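Long-range contacts in Na-translocating NADH-quinone reductase subunit C NqrC (Shewanella oneidensis, PDB 4XHF), which belongs to the FMN-binding domain family and, as the soluble fragment of a membrane-complex subunit, binds flavin mononucleotide: residues I72-G77 and E238-F243; T99-K104 and K111-D116; A117-V122 and V132-Y137. All coordinates share one frame; numbering follows the deposited sequence.

All three contacts reach one antiparallel sheet but differ in chemistry. Contact 3 is the core: two neighbouring strands, 113-123 and 129-139, flanked by valines, a proline and a phenylalanine, with the contact's centre about 6 Å from the centre of the chain. Contact 2, its centre about 17 Å from that of the chain, uses the other end of strand 113-123, where the hairpin is partly exposed and lined by serines, threonines and an asparagine. Contact 1, also buried, packs the turn after strand 67-73 against the start of helix 241-249 through apolar groups and a water, closing a loop that contains the other two. R113 of contact 2 reaches D75 and E238 of contact 1, whose F240 lies on V119 and P135 of contact 3.

Contact 1 of 3, residues I72-G77 and E238-F243; sequences INLDTG and EGFQTF
The backbones of I72-G77 and E238-F243 come closest at G77 and F243, whose CA atoms are 3.9 Å apart, while the CA atoms of L74 and F240 stand 6.2 Å apart. CD2 of L74 lies over a face of the F240 ring, a CH-pi contact 4.0 Å from its centroid. I72 serves both aromatics: with CG1 wedged between its backbone N and carbonyl carbon (chi1 61°), CG1 sits above the F243 face, offset toward the rim, CG2 lies 3.7 Å from F243 CE1, and CD1 at the end of the chain reaches the edge of the F240 ring. A water bridges the segments, accepting from F243 N and lying 2.7 Å from L74 O and from G239 O. The turn itself is an Asx motif, N73 OD1 receiving T76 N on a lone pair at 3.0 Å. It follows strand 67-73 and packs on the start of helix 241-249, for which F240 is the N-cap residue. T242 sends its methyl CG2 across the turn to within 3.3 Å of T76 O and alongside G77 N. Behind the contact F240 reaches A117, V119, V134 and P135.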
ATOM      1  N   ILE A  72       8.523  10.705   1.635  1.00 14.76           N
ATOM      2  CA  ILE A  72       9.585  10.276   2.536  1.00 14.27           C
ATOM      3  C   ILE A  72      10.709   9.592   1.774  1.00 15.72           C
ATOM      4  O   ILE A  72      10.479   8.925   0.766  1.00 14.79           O
ATOM      5  CB  ILE A  72       9.049   9.320   3.633  1.00 15.51           C
ATOM      6  CG1 ILE A  72       8.459   8.048   3.017  1.00 16.62           C
ATOM      7  CG2 ILE A  72       8.007  10.029   4.485  1.00 12.88           C
ATOM      8  CD1 ILE A  72       9.389   6.857   3.064  1.00 20.04           C
ATOM      9  N   ASN A  73      11.929   9.780   2.264  1.00 17.27           N
ATOM     10  CA  ASN A  73      13.091   9.089   1.731  1.00 16.85           C
ATOM     11  C   ASN A  73      13.140   7.667   2.271  1.00 14.85           C
ATOM     12  O   ASN A  73      13.256   7.455   3.476  1.00 15.69           O
ATOM     13  CB  ASN A  73      14.368   9.842   2.096  1.00 19.71           C
ATOM     14  CG  ASN A  73      15.595   9.266   1.427  1.00 21.39           C
ATOM     15  OD1 ASN A  73      16.151   8.267   1.875  1.00 23.66           O
ATOM     16  ND2 ASN A  73      16.027   9.901   0.345  1.00 24.29           N
ATOM     17  N   LEU A  74      13.046   6.694   1.372  1.00 15.48           N
ATOM     18  CA  LEU A  74      12.943   5.296   1.768  1.00 15.55           C
ATOM     19  C   LEU A  74      14.180   4.792   2.507  1.00 16.05           C
ATOM     20  O   LEU A  74      14.068   3.996   3.438  1.00 15.43           O
ATOM     21  CB  LEU A  74      12.683   4.426   0.537  1.00 15.51           C
ATOM     22  CG  LEU A  74      11.256   4.489  -0.014  1.00 14.58           C
ATOM     23  CD1 LEU A  74      11.192   3.901  -1.413  1.00 13.88           C
ATOM     24  CD2 LEU A  74      10.291   3.762   0.911  1.00 15.70           C
ATOM     25  N   ASP A  75      15.357   5.259   2.100  1.00 18.48           N
ATOM     26  CA  ASP A  75      16.604   4.807   2.708  1.00 22.65           C
ATOM     27  C   ASP A  75      16.795   5.357   4.119  1.00 21.67           C
ATOM     28  O   ASP A  75      17.242   4.636   5.014  1.00 19.90           O
ATOM     29  CB  ASP A  75      17.795   5.210   1.836  1.00 25.61           C
ATOM     30  CG  ASP A  75      17.864   4.424   0.540  1.00 29.72           C
ATOM     31  OD1 ASP A  75      17.541   3.217   0.551  1.00 29.30           O
ATOM     32  OD2 ASP A  75      18.243   5.014  -0.495  1.00 34.41           O
ATOM     33  N   THR A  76      16.454   6.627   4.315  1.00 20.33           N
ATOM     34  CA  THR A  76      16.697   7.300   5.590  1.00 22.02           C
ATOM     35  C   THR A  76      15.450   7.361   6.466  1.00 20.16           C
ATOM     36  O   THR A  76      15.548   7.417   7.692  1.00 20.15           O
ATOM     37  CB  THR A  76      17.205   8.740   5.374  1.00 23.53           C
ATOM     38  OG1 THR A  76      16.150   9.553   4.847  1.00 22.92           O
ATOM     39  CG2 THR A  76      18.387   8.757   4.418  1.00 26.76           C
ATOM     40  N   GLY A  77      14.281   7.353   5.835  1.00 18.14           N
ATOM     41  CA  GLY A  77      13.028   7.491   6.555  1.00 18.16           C
ATOM     42  C   GLY A  77      12.666   8.945   6.805  1.00 19.94           C
ATOM     43  O   GLY A  77      11.642   9.238   7.426  1.00 19.98           O
ATOM     44  N   GLU A 238      14.270  -2.921   2.332  1.00 17.80           N
ATOM     45  CA  GLU A 238      14.390  -2.017   1.191  1.00 14.96           C
ATOM     46  C   GLU A 238      13.074  -1.281   0.933  1.00 13.28           C
ATOM     47  O   GLU A 238      12.938  -0.569  -0.061  1.00 14.98           O
ATOM     48  CB  GLU A 238      14.829  -2.788  -0.062  1.00 14.81           C
ATOM     49  CG  GLU A 238      16.143  -3.547   0.122  1.00 18.65           C
ATOM     50  CD  GLU A 238      16.761  -4.012  -1.185  1.00 21.38           C
ATOM     51  OE1 GLU A 238      17.367  -3.178  -1.891  1.00 22.29           O
ATOM     52  OE2 GLU A 238      16.654  -5.215  -1.500  1.00 21.96           O
ATOM     53  N   GLY A 239      12.120  -1.444   1.848  1.00 12.46           N
ATOM     54  CA  GLY A 239      10.817  -0.812   1.737  1.00 11.64           C
ATOM     55  C   GLY A 239      10.609   0.265   2.782  1.00 11.75           C
ATOM     56  O   GLY A 239      11.414   1.187   2.899  1.00 13.10           O
ATOM     57  N   PHE A 240       9.530   0.141   3.548  1.00 14.66           N
ATOM     58  CA  PHE A 240       9.139   1.172   4.503  1.00 13.12           C
ATOM     59  C   PHE A 240       9.602   0.887   5.929  1.00 14.14           C
ATOM     60  O   PHE A 240       9.173   1.559   6.864  1.00 16.68           O
ATOM     61  CB  PHE A 240       7.618   1.341   4.488  1.00 12.46           C
ATOM     62  CG  PHE A 240       7.093   1.982   3.238  1.00 11.58           C
ATOM     63  CD1 PHE A 240       7.250   3.341   3.023  1.00 11.59           C
ATOM     64  CD2 PHE A 240       6.445   1.227   2.275  1.00 11.94           C
ATOM     65  CE1 PHE A 240       6.771   3.934   1.873  1.00 11.41           C
ATOM     66  CE2 PHE A 240       5.964   1.815   1.124  1.00  9.71           C
ATOM     67  CZ  PHE A 240       6.127   3.171   0.922  1.00 11.41           C
ATOM     68  N   GLN A 241      10.482  -0.093   6.103  1.00 15.52           N
ATOM     69  CA  GLN A 241      10.873  -0.508   7.446  1.00 17.36           C
ATOM     70  C   GLN A 241      11.637   0.595   8.174  1.00 15.14           C
ATOM     71  O   GLN A 241      11.380   0.859   9.348  1.00 16.89           O
ATOM     72  CB  GLN A 241      11.714  -1.784   7.396  1.00 23.11           C
ATOM     73  CG  GLN A 241      11.252  -2.856   8.370  1.00 26.07           C
ATOM     74  CD  GLN A 241      11.987  -4.166   8.182  1.00 25.87           C
ATOM     75  OE1 GLN A 241      11.417  -5.148   7.701  1.00 25.04           O
ATOM     76  NE2 GLN A 241      13.259  -4.191   8.560  1.00 23.02           N
ATOM     77  N   THR A 242      12.571   1.235   7.478  1.00 15.63           N
ATOM     78  CA  THR A 242      13.314   2.352   8.051  1.00 18.32           C
ATOM     79  C   THR A 242      12.355   3.458   8.470  1.00 16.31           C
ATOM     80  O   THR A 242      12.447   3.984   9.575  1.00 17.53           O
ATOM     81  CB  THR A 242      14.349   2.923   7.059  1.00 23.16           C
ATOM     82  OG1 THR A 242      15.378   1.956   6.825  1.00 26.58           O
ATOM     83  CG2 THR A 242      14.984   4.208   7.597  1.00 23.48           C
ATOM     84  N   PHE A 243      11.436   3.800   7.573  1.00 15.52           N
ATOM     85  CA  PHE A 243      10.452   4.843   7.831  1.00 14.80           C
ATOM     86  C   PHE A 243       9.621   4.544   9.073  1.00 17.49           C
ATOM     87  O   PHE A 243       9.378   5.431   9.890  1.00 19.54           O
ATOM     88  CB  PHE A 243       9.541   5.014   6.615  1.00 12.63           C
ATOM     89  CG  PHE A 243       8.345   5.884   6.869  1.00 14.99           C
ATOM     90  CD1 PHE A 243       8.501   7.207   7.247  1.00 18.67           C
ATOM     91  CD2 PHE A 243       7.065   5.383   6.720  1.00 13.73           C
ATOM     92  CE1 PHE A 243       7.398   8.009   7.479  1.00 15.58           C
ATOM     93  CE2 PHE A 243       5.961   6.181   6.948  1.00 11.55           C
ATOM     94  CZ  PHE A 243       6.129   7.495   7.326  1.00 11.67           C
TER
HETATM   95  O   HOH W   1      11.861   3.210   4.684  1.00 12.74           O

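Contact 2 of 3, residues T99-K104 and K111-D116; sequences TSSTPK and KTRAND
S101 and R113 face each other as the hydrogen-bonded pair of a short antiparallel beta hairpin, with S100 and A114 as the adjacent non-hydrogen-bonded pair. S101 N gives to R113 O at 2.8 Å, and R113 N returns a straighter bond to S101 O, 2.7 Å long with an N-H...O angle of 163°. Beyond this ladder N115 N donates to T99 O from above the carbonyl plane, and a water that donates to the same oxygen accepts from D116 N. The N115 amide is folded back against the T99-S100 peptide, its ND2 3.2 Å from T99 C. Toward the hairpin's other end P103 CD rests 3.4 Å from K111 O, and its CG reaches CB of R113. On the face carrying S100 and A114, S100 OG bonds to N96 O and T112 OG1 to A94 O, tying the hairpin to helix 90-95 and the residue after it. On the face of S101 and R113, the arginine chain bends at chi2 and chi3, its NH2 in a salt bridge with D75 and its NH1 bonded to E238 O. With that bend R113 NE donates to A114 O at 3.0 Å, the oxygen lying 30° out of the guanidinium plane.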
ATOM      1  N   THR A  99      16.646   9.569  -9.572  1.00 21.65           N
ATOM      2  CA  THR A  99      15.765   9.499  -8.410  1.00 18.89           C
ATOM      3  C   THR A  99      15.314   8.064  -8.162  1.00 17.64           C
ATOM      4  O   THR A  99      14.240   7.829  -7.608  1.00 15.68           O
ATOM      5  CB  THR A  99      14.520  10.387  -8.585  1.00 23.20           C
ATOM      6  OG1 THR A  99      13.794   9.978  -9.750  1.00 24.71           O
ATOM      7  CG2 THR A  99      14.913  11.850  -8.721  1.00 26.18           C
ATOM      8  N   SER A 100      16.141   7.110  -8.578  1.00 20.97           N
ATOM      9  CA  SER A 100      15.821   5.697  -8.422  1.00 18.71           C
ATOM     10  C   SER A 100      17.085   4.858  -8.295  1.00 19.19           C
ATOM     11  O   SER A 100      18.191   5.340  -8.544  1.00 21.45           O
ATOM     12  CB  SER A 100      14.993   5.196  -9.605  1.00 18.96           C
ATOM     13  OG  SER A 100      15.801   5.046 -10.760  1.00 22.11           O
ATOM     14  N   SER A 101      16.906   3.597  -7.913  1.00 19.24           N
ATOM     15  CA  SER A 101      18.011   2.656  -7.787  1.00 18.49           C
ATOM     16  C   SER A 101      17.508   1.232  -8.001  1.00 17.30           C
ATOM     17  O   SER A 101      16.302   0.990  -8.039  1.00 15.74           O
ATOM     18  CB  SER A 101      18.679   2.779  -6.415  1.00 17.23           C
ATOM     19  OG  SER A 101      17.852   2.255  -5.391  1.00 16.82           O
ATOM     20  N   THR A 102      18.443   0.297  -8.141  1.00 18.23           N
ATOM     21  CA  THR A 102      18.115  -1.112  -8.312  1.00 17.66           C
ATOM     22  C   THR A 102      18.136  -1.818  -6.960  1.00 17.20           C
ATOM     23  O   THR A 102      19.136  -1.742  -6.244  1.00 16.87           O
ATOM     24  CB  THR A 102      19.105  -1.800  -9.266  1.00 19.67           C
ATOM     25  OG1 THR A 102      19.107  -1.116 -10.524  1.00 21.78           O
ATOM     26  CG2 THR A 102      18.731  -3.260  -9.490  1.00 23.22           C
ATOM     27  N   PRO A 103      17.037  -2.508  -6.601  1.00 18.63           N
ATOM     28  CA  PRO A 103      17.023  -3.183  -5.297  1.00 17.74           C
ATOM     29  C   PRO A 103      18.079  -4.278  -5.198  1.00 17.94           C
ATOM     30  O   PRO A 103      18.433  -4.873  -6.215  1.00 20.53           O
ATOM     31  CB  PRO A 103      15.613  -3.788  -5.221  1.00 15.77           C
ATOM     32  CG  PRO A 103      14.816  -3.084  -6.255  1.00 16.03           C
ATOM     33  CD  PRO A 103      15.771  -2.703  -7.331  1.00 17.88           C
ATOM     34  N   LYS A 104      18.572  -4.540  -3.991  1.00 15.44           N
ATOM     35  CA  LYS A 104      19.506  -5.640  -3.786  1.00 19.98           C
ATOM     36  C   LYS A 104      18.769  -6.967  -3.904  1.00 19.23           C
ATOM     37  O   LYS A 104      19.151  -7.828  -4.687  1.00 18.74           O
ATOM     38  CB  LYS A 104      20.187  -5.541  -2.421  1.00 25.46           C
ATOM     39  CG  LYS A 104      21.263  -6.599  -2.207  1.00 32.22           C
ATOM     40  CD  LYS A 104      21.261  -7.134  -0.784  1.00 33.15           C
ATOM     41  CE  LYS A 104      22.272  -8.256  -0.611  1.00 35.26           C
ATOM     42  NZ  LYS A 104      22.014  -9.396  -1.535  1.00 39.41           N
ATOM     43  N   LYS A 111      12.457  -4.379 -10.538  1.00 13.97           N
ATOM     44  CA  LYS A 111      13.640  -4.001 -11.317  1.00 16.98           C
ATOM     45  C   LYS A 111      14.286  -2.693 -10.861  1.00 16.97           C
ATOM     46  O   LYS A 111      15.506  -2.617 -10.726  1.00 20.83           O
ATOM     47  CB  LYS A 111      13.287  -3.903 -12.805  1.00 19.88           C
ATOM     48  CG  LYS A 111      12.871  -5.225 -13.435  1.00 24.65           C
ATOM     49  CD  LYS A 111      14.062  -6.145 -13.681  1.00 33.05           C
ATOM     50  CE  LYS A 111      14.989  -5.602 -14.764  1.00 37.95           C
ATOM     51  NZ  LYS A 111      16.047  -6.575 -15.145  1.00 40.86           N
ATOM     52  N   THR A 112      13.477  -1.665 -10.631  1.00 16.23           N
ATOM     53  CA  THR A 112      13.985  -0.382 -10.171  1.00 17.82           C
ATOM     54  C   THR A 112      13.060   0.175  -9.095  1.00 15.68           C
ATOM     55  O   THR A 112      11.857  -0.084  -9.110  1.00 17.18           O
ATOM     56  CB  THR A 112      14.122   0.622 -11.339  1.00 20.59           C
ATOM     57  OG1 THR A 112      14.666   1.859 -10.861  1.00 24.43           O
ATOM     58  CG2 THR A 112      12.777   0.881 -12.001  1.00 19.50           C
ATOM     59  N   ARG A 113      13.632   0.920  -8.154  1.00 14.87           N
ATOM     60  CA  ARG A 113      12.871   1.486  -7.046  1.00 13.81           C
ATOM     61  C   ARG A 113      13.145   2.978  -6.895  1.00 12.86           C
ATOM     62  O   ARG A 113      14.296   3.407  -6.904  1.00 14.54           O
ATOM     63  CB  ARG A 113      13.213   0.763  -5.743  1.00 14.24           C
ATOM     64  CG  ARG A 113      12.243   1.038  -4.604  1.00 14.49           C
ATOM     65  CD  ARG A 113      12.936   0.974  -3.254  1.00 13.79           C
ATOM     66  NE  ARG A 113      13.890   2.067  -3.085  1.00 13.91           N
ATOM     67  CZ  ARG A 113      14.705   2.203  -2.044  1.00 14.26           C
ATOM     68  NH1 ARG A 113      14.697   1.311  -1.061  1.00 11.99           N
ATOM     69  NH2 ARG A 113      15.536   3.234  -1.987  1.00 15.32           N
ATOM     70  N   ALA A 114      12.083   3.763  -6.750  1.00 13.89           N
ATOM     71  CA  ALA A 114      12.219   5.190  -6.494  1.00 13.30           C
ATOM     72  C   ALA A 114      12.925   5.417  -5.165  1.00 13.99           C
ATOM     73  O   ALA A 114      12.867   4.573  -4.273  1.00 13.14           O
ATOM     74  CB  ALA A 114      10.859   5.865  -6.493  1.00 13.62           C
ATOM     75  N   ASN A 115      13.593   6.557  -5.033  1.00 18.11           N
ATOM     76  CA  ASN A 115      14.260   6.900  -3.785  1.00 19.17           C
ATOM     77  C   ASN A 115      13.254   7.360  -2.738  1.00 18.31           C
ATOM     78  O   ASN A 115      13.420   7.092  -1.548  1.00 17.48           O
ATOM     79  CB  ASN A 115      15.310   7.988  -4.015  1.00 21.12           C
ATOM     80  CG  ASN A 115      16.474   7.505  -4.858  1.00 22.34           C
ATOM     81  OD1 ASN A 115      16.761   6.309  -4.916  1.00 21.64           O
ATOM     82  ND2 ASN A 115      17.156   8.437  -5.512  1.00 25.89           N
ATOM     83  N   ASP A 116      12.210   8.046  -3.199  1.00 17.89           N
ATOM     84  CA  ASP A 116      11.168   8.569  -2.320  1.00 17.60           C
ATOM     85  C   ASP A 116       9.827   7.894  -2.577  1.00 14.04           C
ATOM     86  O   ASP A 116       9.503   7.546  -3.713  1.00 16.94           O
ATOM     87  CB  ASP A 116      11.010  10.083  -2.503  1.00 22.21           C
ATOM     88  CG  ASP A 116      12.282  10.849  -2.195  1.00 28.30           C
ATOM     89  OD1 ASP A 116      13.158  10.300  -1.495  1.00 30.57           O
ATOM     90  OD2 ASP A 116      12.400  12.006  -2.649  1.00 31.31           O
TER
HETATM   91  O   HOH W   2      12.195   9.271  -6.053  1.00 16.54           O

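Contact 3 of 3, residues A117-V122 and V132-Y137; sequences ARVFKV and VVVPFY
F120 and V133 form a hydrogen-bonded antiparallel pair, F120 N to V133 O at 2.9 Å and V133 N to F120 O at 2.8 Å, both donors in the plane of the carbonyl they reach. On their face of the sheet F120 CB and V133 CB sit 4.2 Å apart, and V133 O lies at the edge of the F120 ring. With V122 CG1 anti to the backbone N (chi1 -173°), V122 CG2 falls beside that N and meets V133 CG2 at 3.7 Å. V133 thus meets F120 straight across and V122 two residues farther along the same strand, its CG2 leaning into the notch between them. These strands, 113-123 and 129-139, make a beta hairpin in the antiparallel sheet, and helix 29-48 covers this face, V45 lying on both F120 and V133 and L41 on F120. On the face bearing V119 and V134 their CG1 methyls touch at 3.7 Å, the two valines running parallel, flank to flank. V119 CG1 also meets P135 CD. Where the ladder gives way, the ring of P135, lacking an N-H, fills the place facing R118 O, its CD 3.0 Å and its CG 3.3 Å from that oxygen.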
ATOM      1  N   ALA A 117       9.051   7.723  -1.512  1.00 11.92           N
ATOM      2  CA  ALA A 117       7.701   7.183  -1.608  1.00 11.83           C
ATOM      3  C   ALA A 117       6.705   8.152  -0.982  1.00 10.59           C
ATOM      4  O   ALA A 117       7.021   8.837  -0.009  1.00  9.89           O
ATOM      5  CB  ALA A 117       7.623   5.829  -0.931  1.00 14.07           C
ATOM      6  N   ARG A 118       5.507   8.214  -1.553  1.00 11.84           N
ATOM      7  CA  ARG A 118       4.434   9.021  -0.989  1.00 11.29           C
ATOM      8  C   ARG A 118       3.624   8.181  -0.019  1.00 10.36           C
ATOM      9  O   ARG A 118       3.115   7.127  -0.389  1.00 11.02           O
ATOM     10  CB  ARG A 118       3.531   9.579  -2.087  1.00 12.75           C
ATOM     11  CG  ARG A 118       2.307  10.316  -1.562  1.00 13.02           C
ATOM     12  CD  ARG A 118       1.473  10.854  -2.706  1.00 15.84           C
ATOM     13  NE  ARG A 118       1.086   9.796  -3.633  1.00 18.69           N
ATOM     14  CZ  ARG A 118       0.620  10.004  -4.860  1.00 20.27           C
ATOM     15  NH1 ARG A 118       0.482  11.239  -5.321  1.00 22.46           N
ATOM     16  NH2 ARG A 118       0.297   8.974  -5.629  1.00 21.15           N
ATOM     17  N   VAL A 119       3.509   8.657   1.215  1.00 11.83           N
ATOM     18  CA  VAL A 119       2.759   7.955   2.248  1.00 10.14           C
ATOM     19  C   VAL A 119       1.726   8.894   2.853  1.00  8.61           C
ATOM     20  O   VAL A 119       1.787  10.106   2.649  1.00  9.25           O
ATOM     21  CB  VAL A 119       3.687   7.408   3.355  1.00  9.93           C
ATOM     22  CG1 VAL A 119       4.677   6.419   2.774  1.00  8.00           C
ATOM     23  CG2 VAL A 119       4.424   8.539   4.056  1.00 11.93           C
ATOM     24  N   PHE A 120       0.780   8.325   3.593  1.00  9.09           N
ATOM     25  CA  PHE A 120      -0.315   9.094   4.175  1.00 10.14           C
ATOM     26  C   PHE A 120      -0.540   8.736   5.638  1.00  8.58           C
ATOM     27  O   PHE A 120      -0.791   7.580   5.965  1.00  8.36           O
ATOM     28  CB  PHE A 120      -1.606   8.857   3.394  1.00 10.46           C
ATOM     29  CG  PHE A 120      -1.481   9.105   1.922  1.00  8.49           C
ATOM     30  CD1 PHE A 120      -1.069   8.095   1.069  1.00  8.91           C
ATOM     31  CD2 PHE A 120      -1.789  10.343   1.390  1.00 11.64           C
ATOM     32  CE1 PHE A 120      -0.958   8.322  -0.288  1.00  9.73           C
ATOM     33  CE2 PHE A 120      -1.680  10.577   0.036  1.00 11.65           C
ATOM     34  CZ  PHE A 120      -1.265   9.564  -0.805  1.00 11.00           C
ATOM     35  N   LYS A 121      -0.445   9.733   6.513  1.00 10.17           N
ATOM     36  CA  LYS A 121      -0.836   9.570   7.907  1.00  9.14           C
ATOM     37  C   LYS A 121      -2.318   9.886   8.035  1.00 10.89           C
ATOM     38  O   LYS A 121      -2.771  10.923   7.556  1.00 11.67           O
ATOM     39  CB  LYS A 121      -0.016  10.478   8.824  1.00 10.18           C
ATOM     40  CG  LYS A 121       1.438  10.065   8.989  1.00 11.08           C
ATOM     41  CD  LYS A 121       2.173  11.017   9.921  1.00 14.21           C
ATOM     42  CE  LYS A 121       3.633  10.636  10.079  1.00 17.80           C
ATOM     43  NZ  LYS A 121       4.354  11.582  10.972  1.00 20.06           N
ATOM     44  N   VAL A 122      -3.067   8.990   8.674  1.00 11.60           N
ATOM     45  CA  VAL A 122      -4.512   9.150   8.818  1.00  9.98           C
ATOM     46  C   VAL A 122      -4.889   9.303  10.289  1.00  8.84           C
ATOM     47  O   VAL A 122      -4.448   8.524  11.133  1.00  9.04           O
ATOM     48  CB  VAL A 122      -5.270   7.955   8.212  1.00  9.25           C
ATOM     49  CG1 VAL A 122      -6.770   8.222   8.206  1.00 11.88           C
ATOM     50  CG2 VAL A 122      -4.770   7.669   6.799  1.00  9.76           C
ATOM     51  N   VAL A 132      -1.356   4.454   8.982  1.00 10.83           N
ATOM     52  CA  VAL A 132      -0.479   4.993   7.957  1.00  8.97           C
ATOM     53  C   VAL A 132      -0.687   4.174   6.690  1.00  8.95           C
ATOM     54  O   VAL A 132      -0.509   2.956   6.691  1.00  9.35           O
ATOM     55  CB  VAL A 132       1.005   4.961   8.379  1.00  9.87           C
ATOM     56  CG1 VAL A 132       1.879   5.618   7.317  1.00  9.30           C
ATOM     57  CG2 VAL A 132       1.194   5.659   9.720  1.00 10.14           C
ATOM     58  N   VAL A 133      -1.098   4.847   5.622  1.00  9.79           N
ATOM     59  CA  VAL A 133      -1.341   4.191   4.346  1.00  8.78           C
ATOM     60  C   VAL A 133      -0.117   4.351   3.454  1.00  8.58           C
ATOM     61  O   VAL A 133       0.342   5.470   3.214  1.00  7.21           O
ATOM     62  CB  VAL A 133      -2.582   4.767   3.640  1.00 10.49           C
ATOM     63  CG1 VAL A 133      -2.933   3.935   2.416  1.00 12.23           C
ATOM     64  CG2 VAL A 133      -3.764   4.826   4.603  1.00 13.02           C
ATOM     65  N   VAL A 134       0.406   3.226   2.972  1.00  9.89           N
ATOM     66  CA  VAL A 134       1.585   3.229   2.113  1.00  8.19           C
ATOM     67  C   VAL A 134       1.303   2.508   0.798  1.00  7.93           C
ATOM     68  O   VAL A 134       0.533   1.550   0.764  1.00  8.03           O
ATOM     69  CB  VAL A 134       2.795   2.561   2.804  1.00  6.68           C
ATOM     70  CG1 VAL A 134       3.125   3.276   4.096  1.00  8.90           C
ATOM     71  CG2 VAL A 134       2.530   1.082   3.067  1.00  8.67           C
ATOM     72  N   PRO A 135       1.929   2.970  -0.294  1.00  8.01           N
ATOM     73  CA  PRO A 135       1.792   2.291  -1.583  1.00  9.81           C
ATOM     74  C   PRO A 135       2.650   1.037  -1.659  1.00  8.79           C
ATOM     75  O   PRO A 135       3.765   1.017  -1.137  1.00  9.06           O
ATOM     76  CB  PRO A 135       2.276   3.342  -2.581  1.00 12.22           C
ATOM     77  CG  PRO A 135       3.272   4.136  -1.812  1.00 12.47           C
ATOM     78  CD  PRO A 135       2.739   4.193  -0.408  1.00  9.57           C
ATOM     79  N   PHE A 136       2.131  -0.000  -2.303  1.00  9.03           N
ATOM     80  CA  PHE A 136       2.914  -1.192  -2.570  1.00  7.75           C
ATOM     81  C   PHE A 136       2.565  -1.687  -3.958  1.00  7.23           C
ATOM     82  O   PHE A 136       1.455  -1.470  -4.445  1.00  7.11           O
ATOM     83  CB  PHE A 136       2.649  -2.278  -1.524  1.00  6.66           C
ATOM     84  CG  PHE A 136       1.376  -3.029  -1.744  1.00  9.78           C
ATOM     85  CD1 PHE A 136       0.154  -2.412  -1.553  1.00  9.70           C
ATOM     86  CD2 PHE A 136       1.400  -4.352  -2.140  1.00  9.92           C
ATOM     87  CE1 PHE A 136      -1.021  -3.100  -1.750  1.00  9.16           C
ATOM     88  CE2 PHE A 136       0.228  -5.046  -2.341  1.00 11.43           C
ATOM     89  CZ  PHE A 136      -0.985  -4.419  -2.145  1.00 11.22           C
ATOM     90  N   TYR A 137       3.525  -2.332  -4.604  1.00  7.79           N
ATOM     91  CA  TYR A 137       3.280  -2.942  -5.897  1.00  8.00           C
ATOM     92  C   TYR A 137       4.337  -3.991  -6.183  1.00 10.14           C
ATOM     93  O   TYR A 137       5.413  -3.984  -5.586  1.00 11.67           O
ATOM     94  CB  TYR A 137       3.248  -1.888  -7.007  1.00  8.90           C
ATOM     95  CG  TYR A 137       4.562  -1.181  -7.249  1.00 10.71           C
ATOM     96  CD1 TYR A 137       4.957  -0.117  -6.450  1.00 13.63           C
ATOM     97  CD2 TYR A 137       5.399  -1.566  -8.288  1.00 12.56           C
ATOM     98  CE1 TYR A 137       6.156   0.535  -6.671  1.00 15.40           C
ATOM     99  CE2 TYR A 137       6.597  -0.919  -8.518  1.00 13.89           C
ATOM    100  CZ  TYR A 137       6.970   0.131  -7.709  1.00 15.23           C
ATOM    101  OH  TYR A 137       8.165   0.775  -7.937  1.00 18.54           O
TER